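Local coordinates for protein alpha,alpha-trehalose-phosphate synthase (UDP-forming) (Burkholderia multivorans, PDB 5UOF) that belongs to glycosyltransferase family 20, enzymes with the two-domain GT-B fold, at residues Thr368-Gly373 and Val411-Leu416; Glu282-Phe287 and Leu303-Pro308; Pro96-Arg101 and Leu163-Pro168. All blocks are in the same frame, centred on the assembly; numbering follows the deposited sequence. Where two conformers were deposited one is given.

Interaction 1 (Thr368-Gly373 and Val411-Leu416); sequences TPLRDG and VNPYDL
P413 and Y414 reach segment 368-373 from the middle of a type I beta turn, closed by the 2.9 Å hydrogen bond from D415 N to N412 O. The contact joins two loops that follow strands 364-367 and 409-411, both in the parallel sheet of a Rossmann-like GT-B domain. N412 suits the start of the turn because its amide oxygen also accepts a bond: Y414 N reaches N412 OD1 at 3.0 Å, with an angle of 149° at the hydrogen, forming an Asx turn. Proline fits the next position, since its ring already fixes the phi that the turn needs. D415 ends the loop as N-cap of helix 416-428, and its OD2 is hydrogen-bonded to a bound serine.

No hydrogen bond links the two segments; carbon packing does. T368 CG2 meets V411 CG2 at 3.7 Å, two branched side chains meeting through methyls. In L370, CG stands anti to the carbonyl carbon (chi1 -54°), and CD2 beyond it meets P413 CG. The same CD2 lies over one face of the Y414 ring, 4.0 Å above the plane and displaced toward the rim, and L370 CB touches Y414 OH at 3.6 Å.

Interaction 2 (Glu282-Phe287 and Leu303-Pro308); sequences ERFQAF and LVQIAP
F287 and L303 make the CH-pi contact between helix 280-293 and strand 301-306. L303 CB lies 3.8 Å from the centroid of the F287 ring, 11° off the ring normal, and so sits squarely over the middle of the face. With F287 CG anti to the backbone N (chi1 -176°), the ring is carried toward L303, and the two side chains slide past each other in opposite directions. A broad flat ring suits this spot because it can lie against the strand where L303 faces the helix.

The other apolar contacts involve F284, one turn before F287, as well. L303 CD2 touches both rings, 4.1 Å from F284 CD1 and also 4.1 Å from F287 CG. F284 comes to Q305 at its edge: CG of the glutamine lies near the ring plane, 3.7 Å from F284 CE1, and the two side chains cross at about a right angle. The glutamine thus offers its aliphatic part to the ring. F284 also packs on helix 314-335, through A328 and I331.

Polar groups lie beside this packing but do not bond across it. R283 NH1 and Q305 OE1 are 4.0 Å apart, and both side chains are held elsewhere: R283 NH2 by a salt bridge to D272 OD2, R283 NH1 by a weak hydrogen bond to S270 OG, which also bonds Q305 OE1. The glutamine gives its NE2 to D272 OD1 and to I306 O, the latter at 3.1 Å with the donor above the carbonyl plane.

The axes of 282-287 and 303-306 run antiparallel, at 174° and 10.8 Å apart, as expected for a beta-alpha-beta unit, here strand 266-271, helix 280-293 and strand 301-306, in a Rossmann-like domain of the GT-B fold.

Interaction 3 (Pro96-Arg101 and Leu163-Pro168); sequences PVFHYR and LHIPFP. With EDO (1,2-ethanediol), chain H.
F98 and P168 bring the two backbones closest, their CA atoms 5.3 Å apart, where the end of helix 89-98 meets the irregular chain 163-168. The helix closes in a Schellman motif: R101 N bonds to P96 O and Y100 N to V97 O, with Y100 at positive phi (64°) as the C-prime residue. Two prolines in the last three residues of 163-168, P166 and P168, suit an extended, non-helical run.

P168 CD lies over one face of the F98 ring, 3.7 Å from the centroid, and also above a face of F167. The F98 and F167 rings meet obliquely, planes at 79°, with F98 CE2 and F167 CD1 3.7 Å apart. I165 CD1 reaches F98 CD2, while L163 CD2 sits at the ring edge. F98 CD2 also comes within 3.2 Å of P166 O, a buried oxygen with no partner in the model.

H99 crosses P166 at about a right angle, with P166 CD over one ring face, 3.6 Å from H99 NE2. Its ND1 is bonded to W95 O. Y100 crosses P168 obliquely, its OH 3.5 Å from P168 CA, and water 1 donates to Y100 OH at 2.9 Å and to F167 O at 2.7 Å. That hydroxyl is also hydrogen-bonded to S169 N and to D171 of the second subunit.

In the Rossmann-like domain built on the mixed sheet of the GT-B fold, helix 89-98 thus ends against the loop from strand 159-162 to helix 170-173, whose L173 packs on F98, F167 and P168; helix 197-209 meets P166 and F167.

How the interactions relate
Interactions 1 and 2 belong to the same parallel sheet domain, with centres 13 Å apart. They touch where T368 OG1 lies 3.0 Å from R283 NE and where L416 CD2 packs on E282 CB. Interaction 3 belongs with the mixed sheet, yet its centre is only 14 Å from that of interaction 1: G373 N comes within 3.5 Å of P166 CG, and R371 makes a cation-pi contact with Y100, so loops of the two sheets meet here. Interactions 2 and 3 do not touch, their nearest atoms being about 7 Å apart. The bound serine lies by the 411-416 end of interaction 1. Interactions 1 and 3 both reach the second subunit, whereas interaction 2 lies within its own chain.

Interaction 1 (Thr368-Gly373 and Val411-Leu416)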
loop_
_atom_site.group_PDB
_atom_site.type_symbol
_atom_site.label_atom_id
_atom_site.label_comp_id
_atom_site.label_asym_id
_atom_site.label_seq_id
_atom_site.Cartn_x
_atom_site.Cartn_y
_atom_site.Cartn_z
ATOM N N THR A 368 11.353 -13.882 6.642
ATOM C CA THR A 368 10.247 -12.982 6.980
ATOM C C THR A 368 10.333 -11.665 6.211
ATOM O O THR A 368 10.344 -10.581 6.807
ATOM C CB THR A 368 10.205 -12.754 8.490
ATOM O OG1 THR A 368 11.429 -12.151 8.927
ATOM C CG2 THR A 368 10.006 -14.094 9.243
ATOM N N PRO A 369 10.329 -11.720 4.873
ATOM C CA PRO A 369 10.314 -10.478 4.090
ATOM C C PRO A 369 9.041 -9.692 4.335
ATOM O O PRO A 369 7.993 -10.260 4.648
ATOM C CB PRO A 369 10.367 -10.967 2.634
ATOM C CG PRO A 369 9.724 -12.348 2.689
ATOM C CD PRO A 369 10.232 -12.914 4.012
ATOM N N LEU A 370 9.133 -8.369 4.149
ATOM C CA LEU A 370 7.947 -7.526 4.281
ATOM C C LEU A 370 6.932 -7.816 3.187
ATOM O O LEU A 370 5.727 -7.650 3.403
ATOM C CB LEU A 370 8.333 -6.048 4.241
ATOM C CG LEU A 370 9.405 -5.667 5.256
ATOM C CD1 LEU A 370 9.674 -4.159 5.196
ATOM C CD2 LEU A 370 9.001 -6.120 6.668
ATOM N N ARG A 371 7.404 -8.249 2.016
ATOM C CA ARG A 371 6.542 -8.558 0.886
ATOM C C ARG A 371 7.357 -9.362 -0.120
ATOM O O ARG A 371 8.500 -8.998 -0.422
ATOM C CB ARG A 371 5.999 -7.259 0.272
ATOM C CG ARG A 371 5.067 -7.428 -0.914
ATOM C CD ARG A 371 3.850 -8.268 -0.584
ATOM N NE ARG A 371 2.902 -7.576 0.288
ATOM C CZ ARG A 371 1.607 -7.878 0.347
ATOM N NH1 ARG A 371 1.117 -8.837 -0.430
ATOM N NH2 ARG A 371 0.799 -7.196 1.155
ATOM N N ASP A 372 6.776 -10.456 -0.625
ATOM C CA ASP A 372 7.490 -11.334 -1.550
ATOM C C ASP A 372 6.473 -12.074 -2.407
ATOM O O ASP A 372 5.501 -12.628 -1.884
ATOM C CB ASP A 372 8.366 -12.320 -0.760
ATOM C CG ASP A 372 9.459 -12.969 -1.608
ATOM O OD1 ASP A 372 9.179 -13.386 -2.757
ATOM O OD2 ASP A 372 10.596 -13.091 -1.102
ATOM N N GLY A 373 6.683 -12.074 -3.723
ATOM C CA GLY A 373 5.757 -12.780 -4.597
ATOM C C GLY A 373 5.597 -14.244 -4.233
ATOM O O GLY A 373 4.516 -14.821 -4.401
ATOM N N VAL A 411 4.310 -15.227 10.726
ATOM C CA VAL A 411 4.428 -14.015 11.528
ATOM C C VAL A 411 4.207 -12.778 10.665
ATOM O O VAL A 411 4.355 -12.792 9.438
ATOM C CB VAL A 411 5.793 -13.910 12.236
ATOM C CG1 VAL A 411 5.976 -15.078 13.191
ATOM C CG2 VAL A 411 6.921 -13.873 11.213
ATOM N N ASN A 412 3.860 -11.699 11.340
ATOM C CA ASN A 412 3.793 -10.391 10.718
ATOM C C ASN A 412 5.109 -9.684 11.011
ATOM O O ASN A 412 5.375 -9.354 12.176
ATOM C CB ASN A 412 2.608 -9.601 11.282
ATOM C CG ASN A 412 2.398 -8.265 10.578
ATOM O OD1 ASN A 412 3.350 -7.633 10.140
ATOM N ND2 ASN A 412 1.143 -7.820 10.495
ATOM N N PRO A 413 5.960 -9.435 10.013
ATOM C CA PRO A 413 7.291 -8.873 10.301
ATOM C C PRO A 413 7.260 -7.441 10.810
ATOM O O PRO A 413 8.290 -6.965 11.314
ATOM C CB PRO A 413 8.019 -8.974 8.952
ATOM C CG PRO A 413 6.923 -8.966 7.930
ATOM C CD PRO A 413 5.743 -9.660 8.574
ATOM N N TYR A 414 6.119 -6.751 10.730
ATOM C CA TYR A 414 5.962 -5.449 11.364
ATOM C C TYR A 414 5.718 -5.554 12.860
ATOM O O TYR A 414 5.601 -4.527 13.530
ATOM C CB TYR A 414 4.820 -4.685 10.711
ATOM C CG TYR A 414 5.127 -4.384 9.265
ATOM C CD1 TYR A 414 5.871 -3.262 8.918
ATOM C CD2 TYR A 414 4.711 -5.240 8.254
ATOM C CE1 TYR A 414 6.167 -2.978 7.602
ATOM C CE2 TYR A 414 5.005 -4.961 6.914
ATOM C CZ TYR A 414 5.735 -3.836 6.605
ATOM O OH TYR A 414 6.032 -3.534 5.300
ATOM N N ASP A 415 5.647 -6.763 13.391
ATOM C CA ASP A 415 5.448 -7.003 14.813
ATOM C C ASP A 415 6.718 -7.689 15.310
ATOM O O ASP A 415 6.806 -8.917 15.313
ATOM C CB ASP A 415 4.200 -7.842 15.012
ATOM C CG ASP A 415 3.831 -8.027 16.467
ATOM O OD1 ASP A 415 4.654 -7.715 17.361
ATOM O OD2 ASP A 415 2.698 -8.489 16.716
ATOM N N LEU A 416 7.710 -6.894 15.723
ATOM C CA LEU A 416 9.000 -7.465 16.110
ATOM C C LEU A 416 8.855 -8.426 17.278
ATOM O O LEU A 416 9.550 -9.448 17.338
ATOM C CB LEU A 416 9.999 -6.364 16.465
ATOM C CG LEU A 416 10.290 -5.334 15.372
ATOM C CD1 LEU A 416 11.301 -4.312 15.872
ATOM C CD2 LEU A 416 10.793 -6.036 14.132
#

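Interaction 2 (Glu282-Phe287 and Leu303-Pro308)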
loop_
_atom_site.group_PDB
_atom_site.type_symbol
_atom_site.label_atom_id
_atom_site.label_comp_id
_atom_site.label_asym_id
_atom_site.label_seq_id
_atom_site.Cartn_x
_atom_site.Cartn_y
_atom_site.Cartn_z
ATOM N N GLU A 282 14.391 -5.310 10.515
ATOM C CA GLU A 282 13.425 -5.967 11.387
ATOM C C GLU A 282 13.873 -7.381 11.711
ATOM O O GLU A 282 13.737 -7.838 12.848
ATOM C CB GLU A 282 12.045 -5.991 10.726
ATOM C CG GLU A 282 11.370 -4.627 10.613
ATOM C CD GLU A 282 11.784 -3.842 9.380
ATOM O OE1 GLU A 282 11.158 -2.795 9.112
ATOM O OE2 GLU A 282 12.726 -4.258 8.675
ATOM N N ARG A 283 14.405 -8.085 10.712
ATOM C CA ARG A 283 14.919 -9.436 10.916
ATOM C C ARG A 283 15.937 -9.468 12.055
ATOM O O ARG A 283 15.833 -10.277 12.993
ATOM C CB ARG A 283 15.544 -9.914 9.594
ATOM C CG ARG A 283 15.753 -11.417 9.450
ATOM C CD ARG A 283 14.514 -12.101 8.895
ATOM N NE ARG A 283 14.094 -11.523 7.614
ATOM C CZ ARG A 283 14.501 -11.943 6.421
ATOM N NH1 ARG A 283 15.364 -12.945 6.317
ATOM N NH2 ARG A 283 14.057 -11.337 5.320
ATOM N N PHE A 284 16.932 -8.585 11.987
ATOM C CA PHE A 284 17.974 -8.549 13.001
ATOM C C PHE A 284 17.407 -8.115 14.344
ATOM O O PHE A 284 17.778 -8.667 15.383
ATOM C CB PHE A 284 19.093 -7.587 12.607
ATOM C CG PHE A 284 19.985 -8.074 11.486
ATOM C CD1 PHE A 284 19.667 -9.202 10.745
ATOM C CD2 PHE A 284 21.156 -7.393 11.207
ATOM C CE1 PHE A 284 20.510 -9.626 9.713
ATOM C CE2 PHE A 284 22.000 -7.810 10.174
ATOM C CZ PHE A 284 21.671 -8.933 9.440
ATOM N N GLN A 285 16.537 -7.103 14.340
ATOM C CA GLN A 285 16.068 -6.550 15.607
ATOM C C GLN A 285 15.185 -7.538 16.357
ATOM O O GLN A 285 15.146 -7.519 17.591
ATOM C CB GLN A 285 15.316 -5.234 15.371
ATOM C CG GLN A 285 16.242 -4.100 14.932
ATOM C CD GLN A 285 15.528 -2.766 14.819
ATOM O OE1 GLN A 285 14.307 -2.695 14.924
ATOM N NE2 GLN A 285 16.295 -1.697 14.598
ATOM N N ALA A 286 14.440 -8.372 15.637
ATOM C CA ALA A 286 13.642 -9.377 16.330
ATOM C C ALA A 286 14.523 -10.442 16.965
ATOM O O ALA A 286 14.186 -10.962 18.031
ATOM C CB ALA A 286 12.638 -10.007 15.372
ATOM N N PHE A 287 15.645 -10.788 16.325
ATOM C CA PHE A 287 16.593 -11.706 16.951
ATOM C C PHE A 287 17.191 -11.081 18.204
ATOM O O PHE A 287 17.338 -11.745 19.238
ATOM C CB PHE A 287 17.686 -12.073 15.943
ATOM C CG PHE A 287 18.665 -13.100 16.444
ATOM C CD1 PHE A 287 18.269 -14.406 16.665
ATOM C CD2 PHE A 287 19.992 -12.756 16.676
ATOM C CE1 PHE A 287 19.184 -15.358 17.128
ATOM C CE2 PHE A 287 20.906 -13.703 17.122
ATOM C CZ PHE A 287 20.500 -14.996 17.359
ATOM N N LEU A 303 22.656 -16.400 14.657
ATOM C CA LEU A 303 21.975 -16.101 13.410
ATOM C C LEU A 303 23.025 -15.924 12.322
ATOM O O LEU A 303 23.956 -15.136 12.483
ATOM C CB LEU A 303 21.118 -14.835 13.551
ATOM C CG LEU A 303 20.598 -14.220 12.242
ATOM C CD1 LEU A 303 19.651 -15.181 11.532
ATOM C CD2 LEU A 303 19.888 -12.885 12.556
ATOM N N VAL A 304 22.896 -16.683 11.235
ATOM C CA VAL A 304 23.720 -16.499 10.048
ATOM C C VAL A 304 22.833 -15.869 8.985
ATOM O O VAL A 304 21.860 -16.486 8.540
ATOM C CB VAL A 304 24.322 -17.828 9.563
ATOM C CG1 VAL A 304 24.976 -17.653 8.188
ATOM C CG2 VAL A 304 25.362 -18.316 10.542
ATOM N N GLN A 305 23.152 -14.635 8.601
ATOM C CA GLN A 305 22.473 -13.932 7.512
ATOM C C GLN A 305 23.415 -13.885 6.320
ATOM O O GLN A 305 24.479 -13.259 6.388
ATOM C CB GLN A 305 22.066 -12.518 7.924
ATOM C CG GLN A 305 21.484 -11.699 6.762
ATOM C CD GLN A 305 20.101 -12.160 6.377
ATOM O OE1 GLN A 305 19.195 -12.161 7.207
ATOM N NE2 GLN A 305 19.928 -12.566 5.115
ATOM N N ILE A 306 23.028 -14.549 5.235
ATOM C CA ILE A 306 23.775 -14.522 3.991
ATOM C C ILE A 306 23.039 -13.588 3.047
ATOM O O ILE A 306 21.810 -13.651 2.935
ATOM C CB ILE A 306 23.918 -15.932 3.395
ATOM C CG1 ILE A 306 24.798 -16.784 4.317
ATOM C CG2 ILE A 306 24.503 -15.874 1.970
ATOM C CD1 ILE A 306 24.718 -18.270 4.033
ATOM N N ALA A 307 23.786 -12.699 2.403
ATOM C CA ALA A 307 23.229 -11.744 1.445
ATOM C C ALA A 307 24.101 -11.794 0.201
ATOM O O ALA A 307 25.173 -11.165 0.162
ATOM C CB ALA A 307 23.162 -10.335 2.023
ATOM N N PRO A 308 23.708 -12.563 -0.806
ATOM C CA PRO A 308 24.466 -12.602 -2.049
ATOM C C PRO A 308 24.562 -11.207 -2.637
ATOM O O PRO A 308 23.536 -10.540 -2.816
ATOM C CB PRO A 308 23.633 -13.532 -2.947
ATOM C CG PRO A 308 22.756 -14.309 -1.998
ATOM C CD PRO A 308 22.495 -13.398 -0.848
#

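Interaction 3 (Pro96-Arg101 and Leu163-Pro168)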
loop_
_atom_site.group_PDB
_atom_site.type_symbol
_atom_site.label_atom_id
_atom_site.label_comp_id
_atom_site.label_asym_id
_atom_site.label_seq_id
_atom_site.Cartn_x
_atom_site.Cartn_y
_atom_site.Cartn_z
ATOM N N PRO A 96 8.950 -1.146 -6.748
ATOM C CA PRO A 96 8.577 -0.743 -5.383
ATOM C C PRO A 96 7.076 -0.724 -5.148
ATOM O O PRO A 96 6.630 -1.139 -4.067
ATOM C CB PRO A 96 9.214 0.649 -5.228
ATOM C CG PRO A 96 9.441 1.136 -6.633
ATOM C CD PRO A 96 9.774 -0.109 -7.403
ATOM N N VAL A 97 6.270 -0.266 -6.113
ATOM C CA VAL A 97 4.830 -0.218 -5.876
ATOM C C VAL A 97 4.261 -1.625 -5.756
ATOM O O VAL A 97 3.431 -1.900 -4.881
ATOM C CB VAL A 97 4.109 0.580 -6.977
ATOM C CG1 VAL A 97 2.589 0.411 -6.813
ATOM C CG2 VAL A 97 4.494 2.064 -6.901
ATOM N N PHE A 98 4.704 -2.546 -6.621
ATOM C CA PHE A 98 4.185 -3.910 -6.552
ATOM C C PHE A 98 4.622 -4.622 -5.276
ATOM O O PHE A 98 3.987 -5.609 -4.885
ATOM C CB PHE A 98 4.631 -4.730 -7.764
ATOM C CG PHE A 98 3.873 -4.432 -9.043
ATOM C CD1 PHE A 98 3.439 -3.146 -9.352
ATOM C CD2 PHE A 98 3.637 -5.447 -9.959
ATOM C CE1 PHE A 98 2.775 -2.884 -10.561
ATOM C CE2 PHE A 98 2.965 -5.206 -11.148
ATOM C CZ PHE A 98 2.539 -3.913 -11.457
ATOM N N HIS A 99 5.693 -4.159 -4.623
ATOM C CA HIS A 99 6.064 -4.690 -3.311
ATOM C C HIS A 99 5.527 -3.827 -2.183
ATOM O O HIS A 99 6.044 -3.884 -1.055
ATOM C CB HIS A 99 7.578 -4.868 -3.210
ATOM C CG HIS A 99 8.094 -5.982 -4.068
ATOM N ND1 HIS A 99 8.326 -5.834 -5.420
ATOM C CD2 HIS A 99 8.367 -7.282 -3.782
ATOM C CE1 HIS A 99 8.736 -6.986 -5.925
ATOM N NE2 HIS A 99 8.774 -7.878 -4.950
ATOM N N TYR A 100 4.489 -3.039 -2.467
ATOM C CA TYR A 100 3.759 -2.278 -1.452
ATOM C C TYR A 100 4.642 -1.219 -0.794
ATOM O O TYR A 100 4.459 -0.859 0.373
ATOM C CB TYR A 100 3.124 -3.211 -0.412
ATOM C CG TYR A 100 1.882 -3.884 -0.949
ATOM C CD1 TYR A 100 1.970 -4.950 -1.828
ATOM C CD2 TYR A 100 0.616 -3.433 -0.601
ATOM C CE1 TYR A 100 0.828 -5.556 -2.338
ATOM C CE2 TYR A 100 -0.518 -4.024 -1.105
ATOM C CZ TYR A 100 -0.415 -5.089 -1.968
ATOM O OH TYR A 100 -1.554 -5.680 -2.463
ATOM N N ARG A 101 5.594 -0.687 -1.559
ATOM C CA ARG A 101 6.402 0.437 -1.104
ATOM C C ARG A 101 6.201 1.648 -2.012
ATOM O O ARG A 101 7.135 2.088 -2.688
ATOM C CB ARG A 101 7.879 0.043 -1.026
ATOM C CG ARG A 101 8.226 -0.995 0.057
ATOM C CD ARG A 101 7.965 -0.470 1.477
ATOM N NE ARG A 101 8.662 0.778 1.794
ATOM C CZ ARG A 101 9.835 0.849 2.426
ATOM N NH1 ARG A 101 10.469 -0.255 2.799
ATOM N NH2 ARG A 101 10.377 2.033 2.686
ATOM N N LEU A 163 3.787 -13.278 -13.928
ATOM C CA LEU A 163 4.357 -12.284 -13.031
ATOM C C LEU A 163 4.974 -12.990 -11.828
ATOM O O LEU A 163 4.274 -13.680 -11.082
ATOM C CB LEU A 163 3.275 -11.307 -12.575
ATOM C CG LEU A 163 3.788 -10.101 -11.790
ATOM C CD1 LEU A 163 4.605 -9.176 -12.730
ATOM C CD2 LEU A 163 2.596 -9.360 -11.178
ATOM N N HIS A 164 6.284 -12.821 -11.638
ATOM C CA HIS A 164 6.962 -13.490 -10.534
ATOM C C HIS A 164 6.871 -12.722 -9.219
ATOM O O HIS A 164 7.064 -13.317 -8.153
ATOM C CB HIS A 164 8.430 -13.725 -10.882
ATOM C CG HIS A 164 8.631 -14.677 -12.018
ATOM N ND1 HIS A 164 9.243 -15.902 -11.856
ATOM C CD2 HIS A 164 8.288 -14.594 -13.324
ATOM C CE1 HIS A 164 9.271 -16.530 -13.018
ATOM N NE2 HIS A 164 8.709 -15.754 -13.928
ATOM N N ILE A 165 6.571 -11.428 -9.270
ATOM C CA ILE A 165 6.469 -10.582 -8.081
ATOM C C ILE A 165 4.989 -10.421 -7.738
ATOM O O ILE A 165 4.131 -10.885 -8.504
ATOM C CB ILE A 165 7.169 -9.232 -8.325
ATOM C CG1 ILE A 165 6.474 -8.452 -9.443
ATOM C CG2 ILE A 165 8.637 -9.462 -8.680
ATOM C CD1 ILE A 165 6.947 -7.017 -9.524
ATOM N N PRO A 166 4.634 -9.824 -6.599
ATOM C CA PRO A 166 3.211 -9.641 -6.274
ATOM C C PRO A 166 2.513 -8.746 -7.283
ATOM O O PRO A 166 3.142 -7.965 -7.996
ATOM C CB PRO A 166 3.244 -8.973 -4.889
ATOM C CG PRO A 166 4.623 -9.317 -4.324
ATOM C CD PRO A 166 5.505 -9.257 -5.556
ATOM N N PHE A 167 1.189 -8.882 -7.358
ATOM C CA PHE A 167 0.398 -7.876 -8.062
ATOM C C PHE A 167 -0.437 -7.132 -7.035
ATOM O O PHE A 167 -1.261 -7.752 -6.346
ATOM C CB PHE A 167 -0.495 -8.477 -9.146
ATOM C CG PHE A 167 -1.039 -7.447 -10.084
ATOM C CD1 PHE A 167 -0.252 -6.968 -11.113
ATOM C CD2 PHE A 167 -2.316 -6.922 -9.911
ATOM C CE1 PHE A 167 -0.736 -5.980 -11.977
ATOM C CE2 PHE A 167 -2.805 -5.945 -10.779
ATOM C CZ PHE A 167 -2.015 -5.486 -11.815
ATOM N N PRO A 168 -0.235 -5.824 -6.884
ATOM C CA PRO A 168 -0.897 -5.092 -5.805
ATOM C C PRO A 168 -2.379 -4.869 -6.068
ATOM O O PRO A 168 -2.840 -4.825 -7.211
ATOM C CB PRO A 168 -0.136 -3.764 -5.768
ATOM C CG PRO A 168 0.277 -3.548 -7.205
ATOM C CD PRO A 168 0.549 -4.935 -7.765
HETATM C C1 EDO H . 1.056 0.357 0.582
HETATM O O1 EDO H . 0.922 1.009 1.846
HETATM C C2 EDO H . 1.458 1.393 -0.459
HETATM O O2 EDO H . 2.793 1.841 -0.200
HETATM O O HOH W 1 -1.740 -8.244 -3.709
#